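Local atomic coordinates of transcriptional regulator, marR family, putative (Sulfolobus solfataricus, PDB entry 3F3X), a protein that probably acts as a DNA-binding transcription factor of the MarR family, with a role in activating transcription in an archaeon. Residues A[81-86]-A[91-96]; A[26-31]-A[112-117]; A[37-42]-A[72-77]; A[52-57]-A[62-67]. One frame throughout, in Å; residues are numbered along the deposited sequence.

In the fold
Going from the N terminus, segment 26-31 near the end of the long first helix opens contact 2, which closes only at 112-117 and so spans all the others. Within that span, 37-42 opens contact 3. Contact 4 then opens and closes in one short step, 52-57 to 62-67, before 72-77 closes contact 3, so contact 4 lies wholly inside it. Contact 1, 81-86 with 91-96, follows in series, and no two contacts cross. Contacts 3 and 4 share helix 64-76 and bind the helical part of the winged helix-turn-helix; contact 1 forms its wing, touching both. Contact 2 joins the helices that flank this domain, some 29 Å from contact 1 between centres.

Contact 1 (A[81-86]-A[91-96]); sequences RRIRDS and IVIVEI
Arg-81 and Glu-95 face each other as a hydrogen-bonded pair of an antiparallel hairpin and are joined twice over. In the backbone, Arg-81 N donates to Glu-95 O and Glu-95 N returns a bond to Arg-81 O, both 2.9 Å. Beyond it the two side chains run side by side, and Arg-81 NH1 meets Glu-95 OE1 at 3.0 Å in a salt bridge. With chi1 at 72°, CG of Arg-81 is lodged between its own N and carbonyl carbon, which carries the chain over toward the glutamate. The guanidinium and carboxylate planes stand 82° apart, and NH1 reaches OE1 from above the carboxylate plane. A water accepts from the same NH1 and donates to Ile-96 O at 2.8 Å.

On this same face, Ile-93 continues the row. Its CB lies 3.9 Å from Ile-83 CG1, and its CG1 rests 3.8 Å from Asp-85 CA; a branched isoleucine suits an extended strand and also reaches Pro-50. Ile-83 and Ile-93 exchange a second pair of backbone bonds. The hairpin is the wing of the winged helix-turn-helix, an element that in MarR relatives commonly approaches DNA. Backbone bonds thus set the register; on the face of Arg-81 and Glu-95 a partly exposed ion pair with a bound water fastens the end far from the turn, while Val-92 and Val-94 turn the other face to Met-53 of helix 53-60.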
loop_
_atom_site.group_PDB
_atom_site.type_symbol
_atom_site.label_atom_id
_atom_site.label_comp_id
_atom_site.label_asym_id
_atom_site.label_seq_id
_atom_site.Cartn_x
_atom_site.Cartn_y
_atom_site.Cartn_z
ATOM N N ARG A 81 -9.169 18.715 -17.033
ATOM C CA ARG A 81 -9.283 18.643 -18.477
ATOM C C ARG A 81 -7.909 18.281 -18.984
ATOM O O ARG A 81 -6.903 18.557 -18.323
ATOM C CB ARG A 81 -9.721 19.985 -19.092
ATOM C CG ARG A 81 -8.670 21.096 -19.080
ATOM C CD ARG A 81 -9.116 22.266 -19.963
ATOM N NE ARG A 81 -10.399 22.816 -19.529
ATOM C CZ ARG A 81 -10.553 23.612 -18.477
ATOM N NH1 ARG A 81 -9.503 23.972 -17.752
ATOM N NH2 ARG A 81 -11.765 24.015 -18.126
ATOM N N ARG A 82 -7.866 17.634 -20.142
ATOM C CA ARG A 82 -6.597 17.292 -20.753
ATOM C C ARG A 82 -6.372 18.298 -21.871
ATOM O O ARG A 82 -7.290 18.609 -22.635
ATOM C CB ARG A 82 -6.633 15.872 -21.326
ATOM C CG ARG A 82 -6.205 14.803 -20.332
ATOM C CD ARG A 82 -6.520 13.400 -20.827
ATOM N NE ARG A 82 -7.961 13.171 -20.826
ATOM C CZ ARG A 82 -8.529 11.971 -20.806
ATOM N NH1 ARG A 82 -7.780 10.873 -20.790
ATOM N NH2 ARG A 82 -9.847 11.873 -20.772
ATOM N N ILE A 83 -5.162 18.839 -21.937
ATOM C CA ILE A 83 -4.798 19.781 -22.981
ATOM C C ILE A 83 -3.419 19.354 -23.450
ATOM O O ILE A 83 -2.747 18.563 -22.788
ATOM C CB ILE A 83 -4.730 21.243 -22.469
ATOM C CG1 ILE A 83 -3.853 21.320 -21.220
ATOM C CG2 ILE A 83 -6.143 21.772 -22.216
ATOM C CD1 ILE A 83 -3.652 22.724 -20.697
ATOM N N ARG A 84 -3.004 19.855 -24.602
ATOM C CA ARG A 84 -1.698 19.502 -25.133
ATOM C C ARG A 84 -0.677 20.481 -24.592
ATOM O O ARG A 84 -1.003 21.643 -24.336
ATOM C CB ARG A 84 -1.715 19.570 -26.657
ATOM C CG ARG A 84 -2.634 18.555 -27.324
ATOM C CD ARG A 84 -2.781 18.866 -28.803
ATOM N NE ARG A 84 -3.515 20.110 -29.011
ATOM C CZ ARG A 84 -3.562 20.774 -30.160
ATOM N NH1 ARG A 84 -2.907 20.318 -31.224
ATOM N NH2 ARG A 84 -4.275 21.890 -30.250
ATOM N N ASP A 85 0.552 20.012 -24.404
ATOM C CA ASP A 85 1.613 20.879 -23.917
ATOM C C ASP A 85 1.835 21.921 -25.010
ATOM O O ASP A 85 2.089 21.574 -26.162
ATOM C CB ASP A 85 2.896 20.081 -23.697
ATOM C CG ASP A 85 3.961 20.881 -22.978
ATOM O OD1 ASP A 85 4.022 22.113 -23.180
ATOM O OD2 ASP A 85 4.745 20.275 -22.219
ATOM N N SER A 86 1.735 23.194 -24.648
ATOM C CA SER A 86 1.902 24.281 -25.607
ATOM C C SER A 86 3.317 24.436 -26.157
ATOM O O SER A 86 3.556 25.290 -27.011
ATOM C CB SER A 86 1.460 25.605 -24.979
ATOM O OG SER A 86 2.224 25.902 -23.822
ATOM N N ILE A 91 2.777 15.933 -25.802
ATOM C CA ILE A 91 2.551 15.584 -24.400
ATOM C C ILE A 91 1.165 15.971 -23.891
ATOM O O ILE A 91 0.714 17.099 -24.089
ATOM C CB ILE A 91 3.589 16.272 -23.490
ATOM C CG1 ILE A 91 5.008 15.987 -23.999
ATOM C CG2 ILE A 91 3.425 15.789 -22.059
ATOM C CD1 ILE A 91 5.360 14.515 -24.071
ATOM N N VAL A 92 0.502 15.037 -23.219
ATOM C CA VAL A 92 -0.822 15.297 -22.662
ATOM C C VAL A 92 -0.665 15.906 -21.272
ATOM O O VAL A 92 0.018 15.347 -20.412
ATOM C CB VAL A 92 -1.654 14.003 -22.542
ATOM C CG1 VAL A 92 -2.996 14.302 -21.891
ATOM C CG2 VAL A 92 -1.864 13.390 -23.920
ATOM N N ILE A 93 -1.297 17.055 -21.061
ATOM C CA ILE A 93 -1.230 17.748 -19.785
ATOM C C ILE A 93 -2.599 17.751 -19.122
ATOM O O ILE A 93 -3.621 17.916 -19.792
ATOM C CB ILE A 93 -0.788 19.219 -19.971
ATOM C CG1 ILE A 93 0.599 19.277 -20.616
ATOM C CG2 ILE A 93 -0.789 19.935 -18.630
ATOM C CD1 ILE A 93 1.690 18.645 -19.787
ATOM N N VAL A 94 -2.609 17.578 -17.803
ATOM C CA VAL A 94 -3.848 17.581 -17.034
ATOM C C VAL A 94 -3.908 18.895 -16.263
ATOM O O VAL A 94 -3.016 19.211 -15.483
ATOM C CB VAL A 94 -3.897 16.415 -16.021
ATOM C CG1 VAL A 94 -5.227 16.436 -15.268
ATOM C CG2 VAL A 94 -3.728 15.082 -16.744
ATOM N N GLU A 95 -4.961 19.660 -16.501
ATOM C CA GLU A 95 -5.149 20.936 -15.837
ATOM C C GLU A 95 -6.398 20.859 -14.982
ATOM O O GLU A 95 -7.431 20.351 -15.424
ATOM C CB GLU A 95 -5.301 22.054 -16.874
ATOM C CG GLU A 95 -5.678 23.407 -16.275
ATOM C CD GLU A 95 -5.895 24.476 -17.336
ATOM O OE1 GLU A 95 -6.562 24.181 -18.351
ATOM O OE2 GLU A 95 -5.412 25.612 -17.145
ATOM N N ILE A 96 -6.308 21.351 -13.750
ATOM C CA ILE A 96 -7.453 21.325 -12.853
ATOM C C ILE A 96 -8.407 22.453 -13.258
ATOM O O ILE A 96 -7.980 23.461 -13.822
ATOM C CB ILE A 96 -7.004 21.493 -11.371
ATOM C CG1 ILE A 96 -8.100 20.990 -10.430
ATOM C CG2 ILE A 96 -6.692 22.964 -11.068
ATOM C CD1 ILE A 96 -7.673 20.935 -8.969
HETATM O O HOH W 1 -8.969 25.644 -15.245
#

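Contact 2 (A[26-31]-A[112-117]); sequences NNRLGK and RNLVNE
Arg-28 reaches across from helix 3-33 to Leu-114 and Glu-117 on helix 98-118, and its long chain suits the task because the two backbones stay well apart, 8.7 Å between Arg-28 CA and Leu-114 CA. The chain begins against the leucine: CB and CG of Arg-28 each lie 4.2 Å from Leu-114 CD2. A bend at chi2, 79°, then turns the rest of the chain along the other methyl, so that NE is 4.0 Å from Leu-114 CD1. At CZ the flat head is reached, and here CD1 sits over the centre of one guanidinium face, 3.9 Å from Arg-28 CZ. The leucine therefore covers aliphatic carbons with one branch and the flat face of the guanidinium with the other, leaving the N-H groups directed elsewhere.

These helices belong to the all-helical dimerization region typical of MarR proteins, built from the N- and C-terminal parts of the chain. Leu-114 also packs on Phe-25, and its neighbours Arg-112 and Val-115 touch Asp-5 and Lys-7 of the second subunit. Replacing Leu-114 by an alanine would probably uncover the guanidinium face and leave the arginine head freer to turn.

At the tip, NH2 of Arg-28 comes within 3.5 Å of Glu-117 OE2. This is a salt bridge of charges alone, since the oxygen lies well out of the guanidinium plane and no N-H is aimed at it. A water donates to that same oxygen at 3.0 Å.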
loop_
_atom_site.group_PDB
_atom_site.type_symbol
_atom_site.label_atom_id
_atom_site.label_comp_id
_atom_site.label_asym_id
_atom_site.label_seq_id
_atom_site.Cartn_x
_atom_site.Cartn_y
_atom_site.Cartn_z
ATOM N N ASN A 26 -10.991 5.064 0.149
ATOM C CA ASN A 26 -11.876 4.891 -1.000
ATOM C C ASN A 26 -13.347 4.789 -0.597
ATOM O O ASN A 26 -14.225 5.268 -1.316
ATOM C CB ASN A 26 -11.485 3.647 -1.810
ATOM C CG ASN A 26 -10.222 3.853 -2.634
ATOM O OD1 ASN A 26 -9.858 4.982 -2.961
ATOM N ND2 ASN A 26 -9.561 2.758 -2.989
ATOM N N ASN A 27 -13.612 4.166 0.552
ATOM C CA ASN A 27 -14.979 4.017 1.031
ATOM C C ASN A 27 -15.561 5.391 1.363
ATOM O O ASN A 27 -16.651 5.740 0.901
ATOM C CB ASN A 27 -15.040 3.131 2.274
ATOM C CG ASN A 27 -16.437 3.040 2.831
ATOM O OD1 ASN A 27 -16.697 3.448 3.966
ATOM N ND2 ASN A 27 -17.355 2.518 2.030
ATOM N N ARG A 28 -14.816 6.164 2.150
ATOM C CA ARG A 28 -15.219 7.497 2.570
ATOM C C ARG A 28 -15.396 8.445 1.380
ATOM O O ARG A 28 -16.461 9.039 1.208
ATOM C CB ARG A 28 -14.160 8.075 3.508
ATOM C CG ARG A 28 -14.673 9.069 4.512
ATOM C CD ARG A 28 -15.341 8.354 5.670
ATOM N NE ARG A 28 -15.346 9.228 6.832
ATOM C CZ ARG A 28 -15.624 8.850 8.072
ATOM N NH1 ARG A 28 -15.937 7.590 8.347
ATOM N NH2 ARG A 28 -15.571 9.748 9.042
ATOM N N LEU A 29 -14.342 8.612 0.584
ATOM C CA LEU A 29 -14.422 9.496 -0.582
ATOM C C LEU A 29 -15.449 9.001 -1.609
ATOM O O LEU A 29 -16.131 9.801 -2.266
ATOM C CB LEU A 29 -13.058 9.630 -1.269
ATOM C CG LEU A 29 -11.974 10.378 -0.486
ATOM C CD1 LEU A 29 -10.651 10.308 -1.254
ATOM C CD2 LEU A 29 -12.394 11.830 -0.258
ATOM N N GLY A 30 -15.542 7.680 -1.742
ATOM C CA GLY A 30 -16.472 7.081 -2.683
ATOM C C GLY A 30 -17.916 7.337 -2.326
ATOM O O GLY A 30 -18.709 7.801 -3.155
ATOM N N LYS A 31 -18.261 7.070 -1.071
ATOM C CA LYS A 31 -19.636 7.266 -0.624
ATOM C C LYS A 31 -20.050 8.723 -0.457
ATOM O O LYS A 31 -21.187 9.082 -0.752
ATOM C CB LYS A 31 -19.859 6.469 0.661
ATOM C CG LYS A 31 -19.771 4.981 0.394
ATOM C CD LYS A 31 -19.942 4.158 1.633
ATOM C CE LYS A 31 -20.111 2.704 1.254
ATOM N NZ LYS A 31 -20.198 1.838 2.454
ATOM N N ARG A 112 -8.273 14.591 5.669
ATOM C CA ARG A 112 -7.517 15.163 6.782
ATOM C C ARG A 112 -8.177 14.853 8.129
ATOM O O ARG A 112 -7.504 14.464 9.090
ATOM C CB ARG A 112 -7.411 16.677 6.608
ATOM C CG ARG A 112 -6.386 17.360 7.499
ATOM C CD ARG A 112 -6.612 18.864 7.476
ATOM N NE ARG A 112 -7.919 19.189 8.045
ATOM C CZ ARG A 112 -8.617 20.284 7.764
ATOM N NH1 ARG A 112 -8.141 21.182 6.910
ATOM N NH2 ARG A 112 -9.800 20.473 8.333
ATOM N N ASN A 113 -9.491 15.043 8.202
ATOM C CA ASN A 113 -10.227 14.776 9.437
ATOM C C ASN A 113 -10.226 13.284 9.752
ATOM O O ASN A 113 -10.068 12.887 10.908
ATOM C CB ASN A 113 -11.674 15.281 9.333
ATOM C CG ASN A 113 -11.761 16.797 9.284
ATOM O OD1 ASN A 113 -10.891 17.490 9.801
ATOM N ND2 ASN A 113 -12.821 17.318 8.673
ATOM N N LEU A 114 -10.399 12.466 8.719
ATOM C CA LEU A 114 -10.410 11.018 8.882
ATOM C C LEU A 114 -9.081 10.549 9.462
ATOM O O LEU A 114 -9.050 9.798 10.430
ATOM C CB LEU A 114 -10.650 10.324 7.538
ATOM C CG LEU A 114 -10.695 8.795 7.587
ATOM C CD1 LEU A 114 -11.788 8.344 8.544
ATOM C CD2 LEU A 114 -10.947 8.244 6.195
ATOM N N VAL A 115 -7.978 10.995 8.871
ATOM C CA VAL A 115 -6.661 10.594 9.358
ATOM C C VAL A 115 -6.399 11.162 10.745
ATOM O O VAL A 115 -5.859 10.484 11.624
ATOM C CB VAL A 115 -5.549 11.048 8.400
ATOM C CG1 VAL A 115 -4.186 10.695 8.990
ATOM C CG2 VAL A 115 -5.737 10.358 7.050
ATOM N N ASN A 116 -6.777 12.416 10.939
ATOM C CA ASN A 116 -6.592 13.039 12.239
ATOM C C ASN A 116 -7.355 12.255 13.300
ATOM O O ASN A 116 -6.844 12.014 14.387
ATOM C CB ASN A 116 -7.107 14.477 12.205
ATOM C CG ASN A 116 -7.134 15.137 13.587
ATOM O OD1 ASN A 116 -8.170 15.161 14.259
ATOM N ND2 ASN A 116 -5.996 15.683 14.008
ATOM N N GLU A 117 -8.584 11.864 12.976
ATOM C CA GLU A 117 -9.412 11.116 13.935
ATOM C C GLU A 117 -8.758 9.802 14.319
ATOM O O GLU A 117 -8.657 9.441 15.483
ATOM C CB GLU A 117 -10.797 10.793 13.360
ATOM C CG GLU A 117 -10.813 9.594 12.401
ATOM C CD GLU A 117 -12.201 9.070 12.100
ATOM O OE1 GLU A 117 -12.586 8.041 12.699
ATOM O OE2 GLU A 117 -12.915 9.685 11.277
HETATM O O HOH W 2 -15.842 9.074 11.336
#

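Contact 3 (A[37-42]-A[72-77]); sequences YLDFSI and DKLEAK
Leu-74 reaches from helix 64-76 between Asp-39 and Ile-42 on helix 37-48, and all three side chains are buried. Its two methyls divide the work. CD1 presses on the isoleucine, 3.8 Å from Ile-42 CG2 and 4.0 Å from Ile-42 CB, whereas CD2 lies 4.0 Å from Asp-39 CG. The leucine CG itself is 3.9 Å from Asp-39 OD2. In Ile-42 a chi1 of -68° sets CG1 opposite the carbonyl carbon and CG2 opposite the backbone N, facing the leucine. Leucine fits here because its fork can touch two neighbours one helical turn apart.

An aspartate in such company needs a polar mate, and Asp-39 finds it in its own chain: OD1 accepts from the backbone N of Ser-36, just ahead of the helix, the kind of bond found in a capping box. The two helices correspond to the first helix and the recognition helix of the MarR winged helix-turn-helix, and Ala-70, one turn before Leu-74, continues the interface by packing on Asp-39 and Ile-42. Phe-40, on the far flank of helix 37-48, turns instead toward helix 98-118.

Away from the leucine the contact slackens. Lys-73 starts out toward helix 37-48, but its chain then heads off and exposes its end. Lys-77, just past the helix, brings NZ only to 5.3 Å from Asp-39 OD1, so that opposite charges are near but not touching; its ammonium is instead bonded to the backbone O of Asn-34.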
loop_
_atom_site.group_PDB
_atom_site.type_symbol
_atom_site.label_atom_id
_atom_site.label_comp_id
_atom_site.label_asym_id
_atom_site.label_seq_id
_atom_site.Cartn_x
_atom_site.Cartn_y
_atom_site.Cartn_z
ATOM N N TYR A 37 -9.190 7.628 -3.842
ATOM C CA TYR A 37 -8.009 8.231 -3.247
ATOM C C TYR A 37 -7.079 8.732 -4.349
ATOM O O TYR A 37 -6.445 9.776 -4.209
ATOM C CB TYR A 37 -7.281 7.212 -2.383
ATOM C CG TYR A 37 -6.073 7.761 -1.660
ATOM C CD1 TYR A 37 -6.143 8.959 -0.949
ATOM C CD2 TYR A 37 -4.881 7.044 -1.627
ATOM C CE1 TYR A 37 -5.053 9.427 -0.215
ATOM C CE2 TYR A 37 -3.787 7.500 -0.896
ATOM C CZ TYR A 37 -3.882 8.687 -0.190
ATOM O OH TYR A 37 -2.808 9.098 0.570
ATOM N N LEU A 38 -6.998 7.979 -5.442
ATOM C CA LEU A 38 -6.145 8.374 -6.559
ATOM C C LEU A 38 -6.691 9.658 -7.171
ATOM O O LEU A 38 -5.925 10.506 -7.630
ATOM C CB LEU A 38 -6.097 7.275 -7.625
ATOM C CG LEU A 38 -5.192 7.583 -8.825
ATOM C CD1 LEU A 38 -3.772 7.822 -8.342
ATOM C CD2 LEU A 38 -5.226 6.424 -9.817
ATOM N N ASP A 39 -8.018 9.787 -7.185
ATOM C CA ASP A 39 -8.669 10.982 -7.719
ATOM C C ASP A 39 -8.184 12.178 -6.906
ATOM O O ASP A 39 -7.847 13.229 -7.459
ATOM C CB ASP A 39 -10.190 10.889 -7.580
ATOM C CG ASP A 39 -10.825 9.929 -8.570
ATOM O OD1 ASP A 39 -11.994 9.556 -8.330
ATOM O OD2 ASP A 39 -10.183 9.563 -9.581
ATOM N N PHE A 40 -8.172 12.014 -5.587
ATOM C CA PHE A 40 -7.719 13.070 -4.697
ATOM C C PHE A 40 -6.271 13.457 -5.010
ATOM O O PHE A 40 -5.937 14.640 -5.077
ATOM C CB PHE A 40 -7.811 12.619 -3.239
ATOM C CG PHE A 40 -6.936 13.407 -2.309
ATOM C CD1 PHE A 40 -7.268 14.713 -1.946
ATOM C CD2 PHE A 40 -5.755 12.856 -1.822
ATOM C CE1 PHE A 40 -6.429 15.453 -1.106
ATOM C CE2 PHE A 40 -4.915 13.584 -0.988
ATOM C CZ PHE A 40 -5.248 14.884 -0.628
ATOM N N SER A 41 -5.416 12.455 -5.186
ATOM C CA SER A 41 -4.006 12.705 -5.484
ATOM C C SER A 41 -3.816 13.497 -6.778
ATOM O O SER A 41 -3.002 14.424 -6.840
ATOM C CB SER A 41 -3.246 11.381 -5.583
ATOM O OG SER A 41 -3.244 10.705 -4.339
ATOM N N ILE A 42 -4.561 13.124 -7.814
ATOM C CA ILE A 42 -4.462 13.809 -9.095
ATOM C C ILE A 42 -4.902 15.260 -8.942
ATOM O O ILE A 42 -4.254 16.173 -9.464
ATOM C CB ILE A 42 -5.318 13.097 -10.173
ATOM C CG1 ILE A 42 -4.703 11.724 -10.477
ATOM C CG2 ILE A 42 -5.408 13.952 -11.445
ATOM C CD1 ILE A 42 -5.536 10.869 -11.412
ATOM N N ASP A 72 -10.018 9.988 -17.031
ATOM C CA ASP A 72 -11.205 9.889 -17.872
ATOM C C ASP A 72 -12.445 10.265 -17.063
ATOM O O ASP A 72 -13.294 11.022 -17.531
ATOM C CB ASP A 72 -11.392 8.468 -18.419
ATOM C CG ASP A 72 -10.372 8.102 -19.482
ATOM O OD1 ASP A 72 -9.882 9.002 -20.199
ATOM O OD2 ASP A 72 -10.077 6.894 -19.609
ATOM N N LYS A 73 -12.548 9.736 -15.847
ATOM C CA LYS A 73 -13.702 10.029 -15.005
ATOM C C LYS A 73 -13.674 11.460 -14.493
ATOM O O LYS A 73 -14.691 12.155 -14.518
ATOM C CB LYS A 73 -13.772 9.049 -13.835
ATOM C CG LYS A 73 -15.002 8.154 -13.883
ATOM C CD LYS A 73 -14.853 6.920 -13.011
ATOM C CE LYS A 73 -16.027 5.972 -13.218
ATOM N NZ LYS A 73 -15.839 4.669 -12.520
ATOM N N LEU A 74 -12.505 11.904 -14.042
ATOM C CA LEU A 74 -12.364 13.266 -13.545
ATOM C C LEU A 74 -12.724 14.289 -14.617
ATOM O O LEU A 74 -13.398 15.279 -14.335
ATOM C CB LEU A 74 -10.933 13.507 -13.061
ATOM C CG LEU A 74 -10.547 12.782 -11.770
ATOM C CD1 LEU A 74 -9.064 12.951 -11.517
ATOM C CD2 LEU A 74 -11.353 13.338 -10.596
ATOM N N GLU A 75 -12.277 14.059 -15.847
ATOM C CA GLU A 75 -12.580 15.003 -16.911
ATOM C C GLU A 75 -14.065 14.973 -17.256
ATOM O O GLU A 75 -14.662 16.009 -17.539
ATOM C CB GLU A 75 -11.733 14.716 -18.159
ATOM C CG GLU A 75 -12.030 15.676 -19.303
ATOM C CD GLU A 75 -10.917 15.745 -20.336
ATOM O OE1 GLU A 75 -10.344 14.687 -20.674
ATOM O OE2 GLU A 75 -10.629 16.863 -20.818
ATOM N N ALA A 76 -14.657 13.784 -17.217
ATOM C CA ALA A 76 -16.077 13.636 -17.514
ATOM C C ALA A 76 -16.899 14.399 -16.475
ATOM O O ALA A 76 -17.974 14.926 -16.783
ATOM C CB ALA A 76 -16.456 12.158 -17.509
ATOM N N LYS A 77 -16.380 14.466 -15.251
ATOM C CA LYS A 77 -17.047 15.167 -14.155
ATOM C C LYS A 77 -16.733 16.659 -14.174
ATOM O O LYS A 77 -17.229 17.410 -13.332
ATOM C CB LYS A 77 -16.594 14.609 -12.804
ATOM C CG LYS A 77 -16.857 13.138 -12.582
ATOM C CD LYS A 77 -16.202 12.692 -11.285
ATOM C CE LYS A 77 -16.346 11.201 -11.087
ATOM N NZ LYS A 77 -16.951 10.877 -9.777
#

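Contact 4 (A[52-57]-A[62-67]); sequences SMVYLA and VTQSAI
Ile-67 buries more surface here than any other residue, packing its hydrocarbon against one side of helix 53-60. Its CG1 branch lies along Ala-57, with CG1 3.6 Å from Ala-57 CA, and ends at CD1, 3.9 Å from Leu-56 CB; the isoleucine and leucine side chains lie roughly perpendicular. The CG2 methyl touches Met-53 SD at 4.0 Å, the methionine running antiparallel alongside. A chi1 of -68° sets CG2 opposite the backbone N, where it meets Met-53, and the bend at chi2, -61°, places CD1 by Leu-56. Flexible methionine suits its place, since it also fills in against Val-92 and Val-94 of the wing. Cutting Ile-67 back to an alanine is likely to take away the CG2 and CD1 contacts with Met-53 and Leu-56 and open a gap there.

The small side chain of Ala-57 permits a close pass: its CB is 3.1 Å from Val-62 O. A mixed contact lies at the solvent side, where the amide end of Gln-64 leans over, NE2 being 3.3 Å from Val-54 CG2.

Hydrogen bonds are few. Val-62 N donates to Ala-57 O at 3.1 Å, tying the last turn of helix 53-60 to the connecting turn. Ser-52 is the N-cap of its helix, its OG accepting from Tyr-55 N at 3.0 Å; Thr-63 holds the N-cap position of helix 64-76. This is the helix-turn-helix itself, whose second helix usually enters the DNA major groove in MarR relatives. The two helices are thus held together largely by apolar packing, with one backbone hydrogen bond across the turn.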
loop_
_atom_site.group_PDB
_atom_site.type_symbol
_atom_site.label_atom_id
_atom_site.label_comp_id
_atom_site.label_asym_id
_atom_site.label_seq_id
_atom_site.Cartn_x
_atom_site.Cartn_y
_atom_site.Cartn_z
ATOM N N SER A 52 1.758 16.479 -16.509
ATOM C CA SER A 52 1.653 15.518 -17.603
ATOM C C SER A 52 1.206 14.176 -17.027
ATOM O O SER A 52 1.327 13.938 -15.821
ATOM C CB SER A 52 3.004 15.346 -18.311
ATOM O OG SER A 52 3.931 14.653 -17.492
ATOM N N MET A 53 0.698 13.301 -17.889
ATOM C CA MET A 53 0.233 11.986 -17.458
ATOM C C MET A 53 1.394 11.176 -16.894
ATOM O O MET A 53 1.232 10.427 -15.929
ATOM C CB MET A 53 -0.407 11.249 -18.635
ATOM C CG MET A 53 -1.583 11.998 -19.259
ATOM S SD MET A 53 -3.037 12.059 -18.182
ATOM C CE MET A 53 -3.932 10.623 -18.759
ATOM N N VAL A 54 2.567 11.330 -17.503
ATOM C CA VAL A 54 3.761 10.624 -17.048
ATOM C C VAL A 54 4.149 11.129 -15.660
ATOM O O VAL A 54 4.513 10.348 -14.781
ATOM C CB VAL A 54 4.957 10.854 -18.008
ATOM C CG1 VAL A 54 6.228 10.273 -17.404
ATOM C CG2 VAL A 54 4.674 10.211 -19.358
ATOM N N TYR A 55 4.075 12.441 -15.468
ATOM C CA TYR A 55 4.411 13.024 -14.174
ATOM C C TYR A 55 3.530 12.435 -13.079
ATOM O O TYR A 55 4.015 12.094 -12.003
ATOM C CB TYR A 55 4.214 14.538 -14.188
ATOM C CG TYR A 55 4.422 15.173 -12.830
ATOM C CD1 TYR A 55 5.668 15.664 -12.455
ATOM C CD2 TYR A 55 3.373 15.264 -11.912
ATOM C CE1 TYR A 55 5.873 16.233 -11.202
ATOM C CE2 TYR A 55 3.563 15.833 -10.654
ATOM C CZ TYR A 55 4.818 16.314 -10.308
ATOM O OH TYR A 55 5.016 16.879 -9.074
ATOM N N LEU A 56 2.233 12.322 -13.358
ATOM C CA LEU A 56 1.294 11.797 -12.374
ATOM C C LEU A 56 1.552 10.336 -12.013
ATOM O O LEU A 56 1.576 9.979 -10.838
ATOM C CB LEU A 56 -0.147 11.974 -12.876
ATOM C CG LEU A 56 -0.572 13.442 -13.011
ATOM C CD1 LEU A 56 -1.874 13.531 -13.798
ATOM C CD2 LEU A 56 -0.719 14.072 -11.621
ATOM N N ALA A 57 1.743 9.493 -13.021
ATOM C CA ALA A 57 2.006 8.078 -12.778
ATOM C C ALA A 57 3.285 7.926 -11.961
ATOM O O ALA A 57 3.373 7.094 -11.054
ATOM C CB ALA A 57 2.146 7.343 -14.101
ATOM N N VAL A 62 1.722 4.649 -9.991
ATOM C CA VAL A 62 0.646 3.874 -10.583
ATOM C C VAL A 62 0.941 3.834 -12.078
ATOM O O VAL A 62 1.722 4.640 -12.586
ATOM C CB VAL A 62 -0.742 4.518 -10.339
ATOM C CG1 VAL A 62 -1.087 4.474 -8.858
ATOM C CG2 VAL A 62 -0.741 5.944 -10.835
ATOM N N THR A 63 0.332 2.889 -12.778
ATOM C CA THR A 63 0.546 2.761 -14.212
ATOM C C THR A 63 -0.110 3.928 -14.946
ATOM O O THR A 63 -1.023 4.568 -14.418
ATOM C CB THR A 63 -0.066 1.454 -14.729
ATOM O OG1 THR A 63 -1.484 1.487 -14.531
ATOM C CG2 THR A 63 0.509 0.262 -13.969
ATOM N N GLN A 64 0.359 4.213 -16.157
ATOM C CA GLN A 64 -0.229 5.292 -16.932
ATOM C C GLN A 64 -1.666 4.916 -17.251
ATOM O O GLN A 64 -2.523 5.783 -17.426
ATOM C CB GLN A 64 0.557 5.532 -18.226
ATOM C CG GLN A 64 1.741 6.480 -18.055
ATOM C CD GLN A 64 2.445 6.785 -19.368
ATOM O OE1 GLN A 64 3.093 5.917 -19.957
ATOM N NE2 GLN A 64 2.313 8.022 -19.837
ATOM N N SER A 65 -1.927 3.614 -17.321
ATOM C CA SER A 65 -3.272 3.131 -17.603
ATOM C C SER A 65 -4.172 3.504 -16.428
ATOM O O SER A 65 -5.317 3.906 -16.617
ATOM C CB SER A 65 -3.265 1.611 -17.796
ATOM O OG SER A 65 -2.873 0.955 -16.603
ATOM N N ALA A 66 -3.648 3.374 -15.215
ATOM C CA ALA A 66 -4.415 3.714 -14.022
ATOM C C ALA A 66 -4.705 5.215 -14.004
ATOM O O ALA A 66 -5.818 5.634 -13.688
ATOM C CB ALA A 66 -3.652 3.307 -12.767
ATOM N N ILE A 67 -3.699 6.021 -14.343
ATOM C CA ILE A 67 -3.864 7.472 -14.384
ATOM C C ILE A 67 -4.897 7.846 -15.446
ATOM O O ILE A 67 -5.796 8.649 -15.192
ATOM C CB ILE A 67 -2.529 8.187 -14.730
ATOM C CG1 ILE A 67 -1.529 8.015 -13.585
ATOM C CG2 ILE A 67 -2.783 9.673 -15.019
ATOM C CD1 ILE A 67 -1.988 8.620 -12.258
#